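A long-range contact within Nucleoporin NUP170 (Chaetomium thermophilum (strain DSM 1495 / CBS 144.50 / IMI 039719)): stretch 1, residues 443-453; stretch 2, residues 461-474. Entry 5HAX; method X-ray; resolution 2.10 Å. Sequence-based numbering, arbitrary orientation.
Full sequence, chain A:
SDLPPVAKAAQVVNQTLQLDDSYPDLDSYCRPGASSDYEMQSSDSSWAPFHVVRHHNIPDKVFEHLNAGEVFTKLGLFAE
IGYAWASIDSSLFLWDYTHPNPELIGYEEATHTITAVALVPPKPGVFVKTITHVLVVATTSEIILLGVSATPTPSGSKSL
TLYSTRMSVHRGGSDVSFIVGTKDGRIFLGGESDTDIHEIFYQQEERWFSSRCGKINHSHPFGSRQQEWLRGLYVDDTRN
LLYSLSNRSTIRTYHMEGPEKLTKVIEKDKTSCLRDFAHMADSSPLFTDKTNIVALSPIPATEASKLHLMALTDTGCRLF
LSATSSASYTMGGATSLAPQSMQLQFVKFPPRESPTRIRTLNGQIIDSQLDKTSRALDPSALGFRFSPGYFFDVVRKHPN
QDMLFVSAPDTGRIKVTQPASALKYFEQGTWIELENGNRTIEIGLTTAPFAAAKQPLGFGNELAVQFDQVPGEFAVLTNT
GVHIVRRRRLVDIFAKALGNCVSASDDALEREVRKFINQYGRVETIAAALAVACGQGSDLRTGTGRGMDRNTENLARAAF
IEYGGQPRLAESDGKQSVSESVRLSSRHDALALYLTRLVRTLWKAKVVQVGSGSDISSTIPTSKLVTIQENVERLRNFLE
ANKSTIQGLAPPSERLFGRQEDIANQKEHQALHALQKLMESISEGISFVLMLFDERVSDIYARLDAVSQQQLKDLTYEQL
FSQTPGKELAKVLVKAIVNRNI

Stretch 1 443-453: IGLTTAPFAAA
Stretch 2 461-474: NELAVQFDQVPGEF

Stretches 443-453 and 461-474 of NUP170 illustrate how a short antiparallel strand pairing can be extended by side-chain contacts once regular sheet geometry ends, the two together burying 635 Å² summed over both sides.

The strand 443-445 runs antiparallel to the strand that begins at 473. Leu-445 and Phe-474 form a non-hydrogen-bonded pair, CA to CA 4.6 Å, with extended backbones (phi/psi -80/132 and -133/130) and both side chains on the same face of the sheet. Such a pair leaves the backbone bonds to its neighbors: Thr-446 N donates to Glu-473 O at 3.0 Å, nearly straight at 173°. On the other side of the pair, Phe-474 CA lies 3.4 Å from Gly-444 O, a CA-H...O contact of the kind common between antiparallel strands. Leu-445 (chi1 t, chi2 p) brings CD1 to 3.5 Å from Phe-474 CE1, while the phenylalanine takes chi1 m with chi2 -93°.

Beyond Leu-445 the chain leaves the strand, Thr-446 turning to phi/psi -100/-21 and Thr-447 to -101/178, and threonine hydroxyls take over. Thr-447, chi1 44° (p), accepts from the backbone: Glu-473 N reaches Thr-447 OG1 at 3.2 Å and 164°, so a side chain supplies the acceptor. Its CA is 5.8 Å from that of Gly-472, and its methyl CG2 meets Val-470 CG2 at 3.8 Å. Thr-446, also p, places OG1 2.8 Å from a water oxygen; that water donates to Glu-473 OE1 at 2.5 Å, linking the two side chains. Glu-473 adopts m, t, with chi3 -2°.

Ala-448 and Pro-449, in extended conformations (-69/146 and -54/140), make no contact with the second stretch. Contact resumes at Phe-450, whose CA-to-CB bond points sideways but whose ring, with chi1 179° (t) and chi2 -85°, reaches the other stretch. Glu-462 CA sits at the ring edge, 3.8 Å from Phe-450 CZ. Val-465, chi1 m, places CG2 3.6 Å from Phe-450 CE2, and Gln-469 (p, t, chi3 -112°) brings OE1 to 3.5 Å from Phe-450 CD2.

Ala-452, at -91/-13, points toward the second stretch and packs CB 3.7 Å from Val-465 CG1 and 3.4 Å from Asn-461 O. The valine thus meets both residues through its two methyls. Residues 462-464 have helical phi/psi, and Ala-464 N donates to Asn-461 OD1 at 3.2 Å, tying the start of this segment locally.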

# COMPACT_ATOMS: atom_id res chain seq x y z
N ILE A 443 5.90 7.75 -10.89
CA ILE A 443 6.19 7.00 -9.67
C ILE A 443 5.04 6.02 -9.45
O ILE A 443 3.87 6.42 -9.44
CB ILE A 443 6.35 7.93 -8.45
CG1 ILE A 443 7.52 8.89 -8.68
CG2 ILE A 443 6.58 7.11 -7.18
CD1 ILE A 443 7.72 9.92 -7.57
N GLY A 444 5.38 4.75 -9.28
CA GLY A 444 4.37 3.71 -9.12
C GLY A 444 4.74 2.73 -8.03
O GLY A 444 5.92 2.52 -7.72
N LEU A 445 3.71 2.13 -7.45
CA LEU A 445 3.88 1.15 -6.38
C LEU A 445 4.27 -0.20 -6.97
O LEU A 445 3.64 -0.67 -7.93
CB LEU A 445 2.59 1.04 -5.57
CG LEU A 445 2.55 0.06 -4.39
CD1 LEU A 445 3.44 0.53 -3.25
CD2 LEU A 445 1.12 -0.12 -3.92
N THR A 446 5.30 -0.83 -6.40
CA THR A 446 5.77 -2.13 -6.87
C THR A 446 5.28 -3.29 -6.01
O THR A 446 5.28 -4.43 -6.48
CB THR A 446 7.31 -2.17 -6.90
OG1 THR A 446 7.82 -2.18 -5.56
CG2 THR A 446 7.87 -0.98 -7.65
N THR A 447 4.88 -3.02 -4.77
CA THR A 447 4.39 -4.04 -3.86
C THR A 447 2.87 -3.99 -3.80
O THR A 447 2.22 -3.17 -4.45
CB THR A 447 5.01 -3.84 -2.47
OG1 THR A 447 4.98 -2.45 -2.13
CG2 THR A 447 6.45 -4.32 -2.45
N ALA A 448 2.29 -4.91 -3.03
CA ALA A 448 0.84 -4.98 -2.93
C ALA A 448 0.29 -3.75 -2.20
O ALA A 448 0.94 -3.22 -1.30
CB ALA A 448 0.42 -6.25 -2.19
N PRO A 449 -0.90 -3.28 -2.58
CA PRO A 449 -1.48 -2.11 -1.90
C PRO A 449 -1.55 -2.30 -0.40
O PRO A 449 -1.86 -3.39 0.10
CB PRO A 449 -2.87 -2.00 -2.53
CG PRO A 449 -2.74 -2.63 -3.86
CD PRO A 449 -1.73 -3.73 -3.71
N PHE A 450 -1.24 -1.23 0.34
CA PHE A 450 -1.22 -1.30 1.79
C PHE A 450 -2.63 -1.37 2.35
O PHE A 450 -3.54 -0.67 1.89
CB PHE A 450 -0.49 -0.08 2.36
CG PHE A 450 -0.44 -0.06 3.87
CD1 PHE A 450 -1.49 0.46 4.61
CD2 PHE A 450 0.68 -0.53 4.54
CE1 PHE A 450 -1.44 0.49 5.99
CE2 PHE A 450 0.73 -0.50 5.93
CZ PHE A 450 -0.33 0.01 6.65
N ALA A 451 -2.81 -2.21 3.36
CA ALA A 451 -4.06 -2.28 4.10
C ALA A 451 -3.86 -3.09 5.37
O ALA A 451 -3.59 -4.30 5.32
CB ALA A 451 -5.17 -2.90 3.25
N ALA A 452 -3.97 -2.44 6.53
CA ALA A 452 -3.88 -3.10 7.82
C ALA A 452 -5.24 -3.57 8.33
O ALA A 452 -5.29 -4.36 9.28
CB ALA A 452 -3.23 -2.18 8.85
N ALA A 453 -6.33 -3.10 7.74
CA ALA A 453 -7.67 -3.49 8.13
C ALA A 453 -8.58 -3.33 6.92
O ALA A 453 -8.17 -2.85 5.86
CB ALA A 453 -8.17 -2.67 9.32
N ASN A 461 -2.72 1.32 10.23
CA ASN A 461 -1.84 0.89 11.32
C ASN A 461 -0.63 0.17 10.74
O ASN A 461 -0.58 -1.06 10.64
CB ASN A 461 -2.60 0.01 12.31
CG ASN A 461 -1.86 -0.17 13.61
OD1 ASN A 461 -0.66 0.11 13.70
ND2 ASN A 461 -2.56 -0.64 14.63
N GLU A 462 0.38 0.96 10.37
CA GLU A 462 1.64 0.40 9.87
C GLU A 462 2.28 -0.52 10.90
O GLU A 462 2.88 -1.54 10.54
CB GLU A 462 2.62 1.52 9.53
CG GLU A 462 2.24 2.41 8.37
CD GLU A 462 3.38 3.34 8.00
OE1 GLU A 462 4.05 3.09 6.98
OE2 GLU A 462 3.62 4.31 8.75
N LEU A 463 2.20 -0.16 12.18
CA LEU A 463 2.88 -0.93 13.21
C LEU A 463 2.36 -2.36 13.26
O LEU A 463 3.13 -3.30 13.49
CB LEU A 463 2.70 -0.25 14.57
CG LEU A 463 3.27 1.17 14.64
CD1 LEU A 463 2.73 1.91 15.85
CD2 LEU A 463 4.79 1.12 14.69
N ALA A 464 1.06 -2.54 13.02
CA ALA A 464 0.44 -3.85 13.16
C ALA A 464 0.90 -4.83 12.08
O ALA A 464 0.91 -6.04 12.32
CB ALA A 464 -1.07 -3.71 13.13
N VAL A 465 1.28 -4.33 10.91
CA VAL A 465 1.58 -5.17 9.75
C VAL A 465 3.08 -5.22 9.45
O VAL A 465 3.47 -5.66 8.37
CB VAL A 465 0.80 -4.70 8.51
CG1 VAL A 465 -0.69 -4.89 8.73
CG2 VAL A 465 1.11 -3.25 8.19
N GLN A 466 3.92 -4.79 10.39
CA GLN A 466 5.36 -4.78 10.16
C GLN A 466 5.90 -6.14 9.74
O GLN A 466 6.89 -6.21 9.00
CB GLN A 466 6.10 -4.31 11.42
CG GLN A 466 5.95 -2.83 11.73
CD GLN A 466 6.70 -2.44 12.99
OE1 GLN A 466 7.87 -2.05 12.94
NE2 GLN A 466 6.03 -2.54 14.14
N PHE A 467 5.27 -7.22 10.20
CA PHE A 467 5.77 -8.57 9.98
C PHE A 467 4.84 -9.44 9.14
O PHE A 467 5.10 -10.64 8.99
CB PHE A 467 6.03 -9.24 11.34
CG PHE A 467 6.58 -8.30 12.37
CD1 PHE A 467 7.88 -7.83 12.28
CD2 PHE A 467 5.80 -7.88 13.43
CE1 PHE A 467 8.38 -6.96 13.22
CE2 PHE A 467 6.30 -7.01 14.38
CZ PHE A 467 7.59 -6.55 14.27
N ASP A 468 3.77 -8.86 8.59
CA ASP A 468 2.83 -9.59 7.75
C ASP A 468 2.97 -9.29 6.27
O ASP A 468 2.61 -10.14 5.45
CB ASP A 468 1.38 -9.29 8.18
CG ASP A 468 0.85 -10.27 9.20
OD1 ASP A 468 1.06 -11.49 9.03
OD2 ASP A 468 0.22 -9.81 10.18
N GLN A 469 3.46 -8.11 5.91
CA GLN A 469 3.65 -7.72 4.52
C GLN A 469 4.92 -6.90 4.42
O GLN A 469 5.24 -6.12 5.32
CB GLN A 469 2.44 -6.92 4.00
CG GLN A 469 2.13 -5.67 4.81
CD GLN A 469 0.78 -5.06 4.45
OE1 GLN A 469 0.70 -3.97 3.88
NE2 GLN A 469 -0.29 -5.77 4.79
N VAL A 470 5.65 -7.08 3.32
CA VAL A 470 6.94 -6.41 3.14
C VAL A 470 6.72 -4.90 3.15
O VAL A 470 5.61 -4.44 2.87
CB VAL A 470 7.63 -6.86 1.85
CG1 VAL A 470 8.01 -8.33 1.92
CG2 VAL A 470 6.75 -6.58 0.63
N PRO A 471 7.74 -4.11 3.48
CA PRO A 471 7.59 -2.65 3.40
C PRO A 471 7.31 -2.20 1.98
O PRO A 471 7.83 -2.77 1.02
CB PRO A 471 8.93 -2.12 3.91
CG PRO A 471 9.58 -3.26 4.62
CD PRO A 471 9.08 -4.50 3.94
N GLY A 472 6.48 -1.17 1.85
CA GLY A 472 6.16 -0.66 0.53
C GLY A 472 7.40 -0.20 -0.21
O GLY A 472 8.31 0.40 0.37
N GLU A 473 7.45 -0.50 -1.51
CA GLU A 473 8.52 -0.06 -2.38
C GLU A 473 7.91 0.64 -3.59
O GLU A 473 6.83 0.27 -4.06
CB GLU A 473 9.40 -1.24 -2.84
CG GLU A 473 10.18 -1.89 -1.71
CD GLU A 473 11.24 -2.86 -2.19
OE1 GLU A 473 11.36 -3.07 -3.42
OE2 GLU A 473 11.96 -3.42 -1.34
N PHE A 474 8.61 1.66 -4.07
CA PHE A 474 8.10 2.54 -5.11
C PHE A 474 9.16 2.74 -6.18
O PHE A 474 10.31 3.06 -5.86
CB PHE A 474 7.67 3.89 -4.52
CG PHE A 474 6.84 3.75 -3.28
CD1 PHE A 474 5.45 3.74 -3.36
CD2 PHE A 474 7.43 3.62 -2.04
CE1 PHE A 474 4.68 3.61 -2.23
CE2 PHE A 474 6.67 3.48 -0.90
CZ PHE A 474 5.29 3.48 -1.00
O HOH W 1 10.45 -2.99 -5.70